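Local coordinates for protein LRA-12 (PDB 5AEB) that is a di-zinc class B3 metallo-beta-lactamase that probably opens the beta-lactam ring of antibiotics, carbapenems among them, by hydrolysis, at residues I189-F195 with E264-N270. Numbering follows the deposited sequence.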
loop_
_atom_site.group_PDB
_atom_site.type_symbol
_atom_site.label_atom_id
_atom_site.label_comp_id
_atom_site.label_asym_id
_atom_site.label_seq_id
_atom_site.Cartn_x
_atom_site.Cartn_y
_atom_site.Cartn_z
ATOM N N ILE A 189 11.057 9.672 0.883
ATOM C CA ILE A 189 10.826 11.082 1.140
ATOM C C ILE A 189 10.330 11.761 -0.126
ATOM O O ILE A 189 10.920 11.633 -1.222
ATOM C CB ILE A 189 12.096 11.778 1.666
ATOM C CG1 ILE A 189 12.511 11.145 3.003
ATOM C CG2 ILE A 189 11.903 13.297 1.761
ATOM C CD1 ILE A 189 13.897 11.544 3.437
ATOM N N VAL A 190 9.258 12.507 0.045
ATOM C CA VAL A 190 8.521 13.054 -1.068
ATOM C C VAL A 190 8.934 14.516 -1.319
ATOM O O VAL A 190 8.825 15.008 -2.435
ATOM C CB VAL A 190 6.997 12.895 -0.785
ATOM C CG1 VAL A 190 6.151 13.928 -1.511
ATOM C CG2 VAL A 190 6.542 11.494 -1.133
ATOM N N ILE A 191 9.396 15.192 -0.275
ATOM C CA ILE A 191 9.751 16.611 -0.356
ATOM C C ILE A 191 11.159 16.835 -0.908
ATOM O O ILE A 191 12.042 15.983 -0.788
ATOM C CB ILE A 191 9.615 17.333 1.007
ATOM C CG1 ILE A 191 9.948 16.386 2.168
ATOM C CG2 ILE A 191 8.197 17.848 1.162
ATOM C CD1 ILE A 191 10.995 16.866 3.147
ATOM N N GLU A 192 11.375 17.994 -1.508
ATOM C CA GLU A 192 12.706 18.341 -2.008
ATOM C C GLU A 192 13.518 19.149 -1.004
ATOM O O GLU A 192 14.723 19.258 -1.137
ATOM C CB GLU A 192 12.604 19.044 -3.367
ATOM C CG GLU A 192 12.094 18.103 -4.453
ATOM C CD GLU A 192 11.397 18.815 -5.599
ATOM O OE1 GLU A 192 10.461 19.616 -5.351
ATOM O OE2 GLU A 192 11.781 18.565 -6.764
ATOM N N LYS A 193 12.854 19.689 0.014
ATOM C CA LYS A 193 13.508 20.535 1.015
ATOM C C LYS A 193 13.867 19.792 2.309
ATOM O O LYS A 193 13.572 18.605 2.454
ATOM C CB LYS A 193 12.663 21.794 1.297
ATOM C CG LYS A 193 11.269 21.545 1.871
ATOM C CD LYS A 193 10.486 22.846 2.027
ATOM C CE LYS A 193 9.763 23.234 0.747
ATOM N NZ LYS A 193 9.502 24.699 0.646
ATOM N N LYS A 194 14.529 20.501 3.224
ATOM C CA LYS A 194 14.906 19.987 4.538
ATOM C C LYS A 194 13.669 19.790 5.408
ATOM O O LYS A 194 12.704 20.558 5.297
ATOM C CB LYS A 194 15.833 20.988 5.241
ATOM C CG LYS A 194 17.306 20.628 5.255
ATOM C CD LYS A 194 17.942 20.712 3.875
ATOM C CE LYS A 194 19.205 19.862 3.798
ATOM N NZ LYS A 194 19.679 19.835 2.392
ATOM N N PHE A 195 13.717 18.796 6.293
ATOM C CA PHE A 195 12.626 18.520 7.230
ATOM C C PHE A 195 12.192 19.746 8.017
ATOM O O PHE A 195 10.980 19.994 8.176
ATOM C CB PHE A 195 13.021 17.415 8.216
ATOM C CG PHE A 195 13.075 16.044 7.605
ATOM C CD1 PHE A 195 12.055 15.592 6.781
ATOM C CD2 PHE A 195 14.129 15.196 7.891
ATOM C CE1 PHE A 195 12.103 14.323 6.225
ATOM C CE2 PHE A 195 14.179 13.928 7.342
ATOM C CZ PHE A 195 13.164 13.487 6.512
ATOM N N GLU A 264 18.949 8.744 2.875
ATOM C CA GLU A 264 18.073 9.756 2.345
ATOM C C GLU A 264 17.522 10.627 3.482
ATOM O O GLU A 264 17.538 11.858 3.393
ATOM C CB GLU A 264 16.952 9.098 1.554
ATOM C CG GLU A 264 16.100 10.062 0.765
ATOM C CD GLU A 264 16.894 10.773 -0.293
ATOM O OE1 GLU A 264 17.732 11.624 0.053
ATOM O OE2 GLU A 264 16.689 10.476 -1.481
ATOM N N TYR A 265 17.034 9.981 4.542
ATOM C CA TYR A 265 16.566 10.649 5.744
ATOM C C TYR A 265 17.631 11.594 6.332
ATOM O O TYR A 265 17.305 12.712 6.729
ATOM C CB TYR A 265 16.124 9.609 6.776
ATOM C CG TYR A 265 16.064 10.088 8.215
ATOM C CD1 TYR A 265 15.034 10.907 8.650
ATOM C CD2 TYR A 265 17.036 9.715 9.138
ATOM C CE1 TYR A 265 14.965 11.335 9.958
ATOM C CE2 TYR A 265 16.973 10.144 10.453
ATOM C CZ TYR A 265 15.936 10.959 10.845
ATOM O OH TYR A 265 15.858 11.388 12.142
ATOM N N GLU A 266 18.882 11.142 6.366
ATOM C CA GLU A 266 20.021 11.932 6.857
ATOM C C GLU A 266 20.299 13.202 6.051
ATOM O O GLU A 266 20.590 14.250 6.625
ATOM C CB GLU A 266 21.292 11.069 6.937
ATOM C CG GLU A 266 21.352 10.170 8.164
ATOM C CD GLU A 266 22.391 9.061 8.052
ATOM O OE1 GLU A 266 23.477 9.286 7.468
ATOM O OE2 GLU A 266 22.130 7.952 8.567
ATOM N N LYS A 267 20.229 13.107 4.733
ATOM C CA LYS A 267 20.328 14.273 3.869
ATOM C C LYS A 267 19.156 15.249 4.090
ATOM O O LYS A 267 19.317 16.465 3.934
ATOM C CB LYS A 267 20.338 13.822 2.409
ATOM C CG LYS A 267 21.642 13.178 1.947
ATOM C CD LYS A 267 21.509 12.627 0.533
ATOM C CE LYS A 267 22.872 12.408 -0.121
ATOM N NZ LYS A 267 23.682 11.375 0.585
ATOM N N HIS A 268 18.003 14.662 4.445
ATOM C CA HIS A 268 16.652 15.252 4.573
ATOM C C HIS A 268 15.721 15.269 3.317
ATOM O O HIS A 268 14.669 15.888 3.388
ATOM C CB HIS A 268 16.656 16.584 5.377
ATOM C CG HIS A 268 17.470 16.550 6.675
ATOM N ND1 HIS A 268 17.634 15.431 7.419
ATOM C CD2 HIS A 268 18.178 17.575 7.353
ATOM C CE1 HIS A 268 18.394 15.712 8.510
ATOM N NE2 HIS A 268 18.733 17.023 8.465
ATOM N N LEU A 269 16.021 14.582 2.190
ATOM C CA LEU A 269 15.226 14.851 0.958
ATOM C C LEU A 269 15.384 14.065 -0.412
ATOM O O LEU A 269 16.245 13.325 -0.644
ATOM C CB LEU A 269 15.289 16.366 0.662
ATOM C CG LEU A 269 16.680 16.941 0.211
ATOM C CD1 LEU A 269 16.782 17.106 -1.318
ATOM C CD2 LEU A 269 17.081 18.252 0.909
ATOM N N ASN A 270 14.433 14.330 -1.301
ATOM C CA ASN A 270 14.352 13.785 -2.646
ATOM C C ASN A 270 12.896 13.623 -3.052
ATOM O O ASN A 270 12.349 14.439 -3.796
ATOM C CB ASN A 270 15.063 12.446 -2.752
ATOM C CG ASN A 270 15.449 12.100 -4.185
ATOM O OD1 ASN A 270 15.512 12.977 -5.054
ATOM N ND2 ASN A 270 15.713 10.814 -4.442
#
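F195 lays one face of its ring over H268, whose CA sits beneath it and whose carbonyl oxygen lies 4.1 Å from the ring plane, over the centre. The imidazole meets this phenyl obliquely, planes at 43°, with H268 ND1 3.5 Å from F195 CD2; E266 O lies over one imidazole face, offset toward the rim, and K194 CG reaches its edge in plane. Y265 joins the aromatic cluster rim to rim, F195 CE2 lying 3.4 Å from Y265 CD1. A hydrogen bond from H268 ND1 to Y265 O (2.8 Å), close to the ring plane and in the carbonyl plane, helps fix the imidazole's rotation. I189 packs on the last helical turn: CG1 turns anti to its carbonyl carbon (chi1 -62°), carrying CD1 to within 3.6 Å of Y265 CA. Farther along, L269 packs against the backbone around E192 O and the lysine arm of K194, and N270 N donates a nearly straight hydrogen bond to I191 O (3.0 Å, 167°). Y208 of helix 204-216 touches I189, F195 and Y265. H268, at positive phi, is the first residue past helix 251-267; from there the last modelled residues pack on the loop whose V190 borders zinc ligands H86 and H161 of the metallo-beta-lactamase active site.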